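Local coordinates for Mgp-operon protein 3 (PDB 6RJ1) that probably takes part in host-cell adhesion of Mycoplasma pneumoniae, as the extracellular N-domain of the adhesion protein P40/P90, at residues Val185-Val190 and Lys210-Pro215. Numbering follows the deposited sequence.
Sequences VAQDTV and KNNPGP
The first turn of helix 187-192 receives the loop 210-215: Asp188 takes the carbonyl of Pro215 on its backbone N, and the side chain of Gln187 reaches further along the same loop. The Asp188 N to Pro215 O bond is 2.8 Å long and lies in the carbonyl plane, although its N-H is bent to 146°. The acceptor thus sits at the N-terminal end of the helix, where the N-H groups of the first turn would probably favour a carbonyl. Gln187, its CG between the backbone N and the carbonyl carbon (chi1 67°) and its chain extended beyond, carries NE2 to Gly214 O at 2.8 Å. That bond is nearly straight, 170° at the hydrogen, and Gly214 O lies close to the Gln187 amide plane; the donor, however, stands above the carbonyl plane of Gly214. Gln187 and Asn212 meet tip to tip with their amide planes steeply inclined, NE2 3.1 Å from Asn212 OD1. Asn212 OD1 accepts from Gly214 N at 3.0 Å, closing an Asx turn within the loop that links helix 200-203 to strand 220-222, while Asn212 ND2 bonds to Gln635 O. Asp188 CB packs on Pro215 CB at 3.6 Å, and Asp188 OD2 makes a salt bridge to Lys216 NZ. Trp200 of helix 200-203 touches the side chains of Gln187, Asp188 and Pro215.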
ATOM      1  N   VAL A 185     -22.034 -15.518   3.881  1.00 63.63           N
ATOM      2  CA  VAL A 185     -23.167 -16.267   3.353  1.00 62.72           C
ATOM      3  C   VAL A 185     -23.114 -16.370   1.804  1.00 65.55           C
ATOM      4  O   VAL A 185     -22.589 -15.467   1.166  1.00 65.78           O
ATOM      5  CB  VAL A 185     -24.456 -15.612   3.924  1.00 66.57           C
ATOM      6  CG1 VAL A 185     -25.658 -15.760   3.010  1.00 66.37           C
ATOM      7  CG2 VAL A 185     -24.765 -16.167   5.308  1.00 66.57           C
ATOM      8  N   ALA A 186     -23.588 -17.497   1.216  1.00 60.31           N
ATOM      9  CA  ALA A 186     -23.620 -17.718  -0.234  1.00 59.24           C
ATOM     10  C   ALA A 186     -24.640 -16.780  -0.874  1.00 63.35           C
ATOM     11  O   ALA A 186     -25.629 -16.447  -0.227  1.00 64.59           O
ATOM     12  CB  ALA A 186     -23.992 -19.156  -0.527  1.00 59.70           C
ATOM     13  N   GLN A 187     -24.430 -16.365  -2.131  1.00 59.06           N
ATOM     14  CA  GLN A 187     -25.368 -15.434  -2.761  1.00 58.70           C
ATOM     15  C   GLN A 187     -26.790 -16.010  -2.971  1.00 62.82           C
ATOM     16  O   GLN A 187     -27.723 -15.215  -2.955  1.00 61.66           O
ATOM     17  CB  GLN A 187     -24.805 -14.794  -4.045  1.00 59.54           C
ATOM     18  CG  GLN A 187     -24.575 -15.698  -5.238  1.00 58.88           C
ATOM     19  CD  GLN A 187     -24.216 -14.901  -6.476  1.00 69.69           C
ATOM     20  OE1 GLN A 187     -24.353 -13.664  -6.548  1.00 59.16           O
ATOM     21  NE2 GLN A 187     -23.742 -15.598  -7.493  1.00 60.97           N
ATOM     22  N   ASP A 188     -26.979 -17.356  -3.059  1.00 62.01           N
ATOM     23  CA  ASP A 188     -28.339 -17.936  -3.202  1.00 62.81           C
ATOM     24  C   ASP A 188     -29.187 -17.744  -1.946  1.00 66.22           C
ATOM     25  O   ASP A 188     -30.392 -17.545  -2.058  1.00 65.82           O
ATOM     26  CB  ASP A 188     -28.321 -19.415  -3.650  1.00 65.44           C
ATOM     27  CG  ASP A 188     -27.635 -20.424  -2.730  1.00 78.07           C
ATOM     28  OD1 ASP A 188     -26.870 -19.996  -1.833  1.00 79.02           O
ATOM     29  OD2 ASP A 188     -27.844 -21.641  -2.927  1.00 82.64           O
ATOM     30  N   THR A 189     -28.546 -17.766  -0.759  1.00 63.59           N
ATOM     31  CA  THR A 189     -29.184 -17.544   0.547  1.00 63.59           C
ATOM     32  C   THR A 189     -29.575 -16.063   0.666  1.00 66.73           C
ATOM     33  O   THR A 189     -30.654 -15.757   1.160  1.00 66.54           O
ATOM     34  CB  THR A 189     -28.243 -18.002   1.686  1.00 74.58           C
ATOM     35  OG1 THR A 189     -27.913 -19.379   1.505  1.00 80.95           O
ATOM     36  CG2 THR A 189     -28.844 -17.805   3.074  1.00 71.61           C
ATOM     37  N   VAL A 190     -28.701 -15.156   0.199  1.00 62.69           N
ATOM     38  CA  VAL A 190     -28.937 -13.710   0.231  1.00 62.20           C
ATOM     39  C   VAL A 190     -30.226 -13.316  -0.513  1.00 67.14           C
ATOM     40  O   VAL A 190     -31.043 -12.573   0.036  1.00 68.10           O
ATOM     41  CB  VAL A 190     -27.696 -12.913  -0.270  1.00 64.78           C
ATOM     42  CG1 VAL A 190     -28.026 -11.446  -0.543  1.00 64.05           C
ATOM     43  CG2 VAL A 190     -26.535 -13.028   0.710  1.00 64.26           C
ATOM     44  N   LYS A 210     -29.245 -13.539 -14.291  1.00 62.54           N
ATOM     45  CA  LYS A 210     -29.465 -14.373 -15.481  1.00 61.73           C
ATOM     46  C   LYS A 210     -28.185 -15.130 -15.824  1.00 66.16           C
ATOM     47  O   LYS A 210     -27.104 -14.538 -15.862  1.00 65.80           O
ATOM     48  CB  LYS A 210     -29.909 -13.515 -16.681  1.00 63.53           C
ATOM     49  CG  LYS A 210     -30.507 -14.316 -17.828  1.00 78.06           C
ATOM     50  CD  LYS A 210     -30.992 -13.425 -18.962  1.00 90.71           C
ATOM     51  CE  LYS A 210     -30.096 -13.472 -20.164  1.00106.81           C
ATOM     52  NZ  LYS A 210     -30.715 -12.780 -21.326  1.00118.14           N
ATOM     53  N   ASN A 211     -28.315 -16.454 -15.994  1.00 62.65           N
ATOM     54  CA  ASN A 211     -27.261 -17.410 -16.350  1.00 61.76           C
ATOM     55  C   ASN A 211     -26.083 -17.441 -15.366  1.00 65.74           C
ATOM     56  O   ASN A 211     -25.029 -17.973 -15.719  1.00 66.19           O
ATOM     57  CB  ASN A 211     -26.779 -17.200 -17.795  1.00 61.18           C
ATOM     58  CG  ASN A 211     -27.873 -17.280 -18.822  1.00 83.94           C
ATOM     59  OD1 ASN A 211     -28.573 -18.291 -18.941  1.00 79.31           O
ATOM     60  ND2 ASN A 211     -28.041 -16.208 -19.583  1.00 76.50           N
ATOM     61  N   ASN A 212     -26.260 -16.915 -14.132  1.00 61.58           N
ATOM     62  CA  ASN A 212     -25.195 -16.939 -13.126  1.00 61.00           C
ATOM     63  C   ASN A 212     -25.063 -18.372 -12.625  1.00 66.24           C
ATOM     64  O   ASN A 212     -26.032 -18.919 -12.090  1.00 65.27           O
ATOM     65  CB  ASN A 212     -25.465 -15.973 -11.980  1.00 60.55           C
ATOM     66  CG  ASN A 212     -24.275 -15.743 -11.082  1.00 72.91           C
ATOM     67  OD1 ASN A 212     -23.798 -16.643 -10.383  1.00 66.61           O
ATOM     68  ND2 ASN A 212     -23.780 -14.522 -11.065  1.00 61.31           N
ATOM     69  N   PRO A 213     -23.893 -19.021 -12.849  1.00 64.10           N
ATOM     70  CA  PRO A 213     -23.743 -20.425 -12.441  1.00 64.01           C
ATOM     71  C   PRO A 213     -23.222 -20.644 -11.012  1.00 70.15           C
ATOM     72  O   PRO A 213     -22.959 -21.789 -10.644  1.00 70.72           O
ATOM     73  CB  PRO A 213     -22.747 -20.949 -13.473  1.00 65.07           C
ATOM     74  CG  PRO A 213     -21.861 -19.790 -13.728  1.00 69.07           C
ATOM     75  CD  PRO A 213     -22.658 -18.532 -13.500  1.00 64.93           C
ATOM     76  N   GLY A 214     -23.062 -19.571 -10.233  1.00 66.49           N
ATOM     77  CA  GLY A 214     -22.517 -19.669  -8.886  1.00 65.86           C
ATOM     78  C   GLY A 214     -23.454 -19.310  -7.755  1.00 68.36           C
ATOM     79  O   GLY A 214     -23.223 -18.296  -7.089  1.00 67.81           O
ATOM     80  N   PRO A 215     -24.479 -20.149  -7.444  1.00 63.46           N
ATOM     81  CA  PRO A 215     -25.366 -19.823  -6.310  1.00 62.64           C
ATOM     82  C   PRO A 215     -24.643 -19.868  -4.962  1.00 65.62           C
ATOM     83  O   PRO A 215     -25.034 -19.163  -4.033  1.00 65.04           O
ATOM     84  CB  PRO A 215     -26.452 -20.903  -6.392  1.00 63.79           C
ATOM     85  CG  PRO A 215     -25.831 -22.026  -7.111  1.00 67.55           C
ATOM     86  CD  PRO A 215     -24.892 -21.415  -8.093  1.00 63.68           C
TER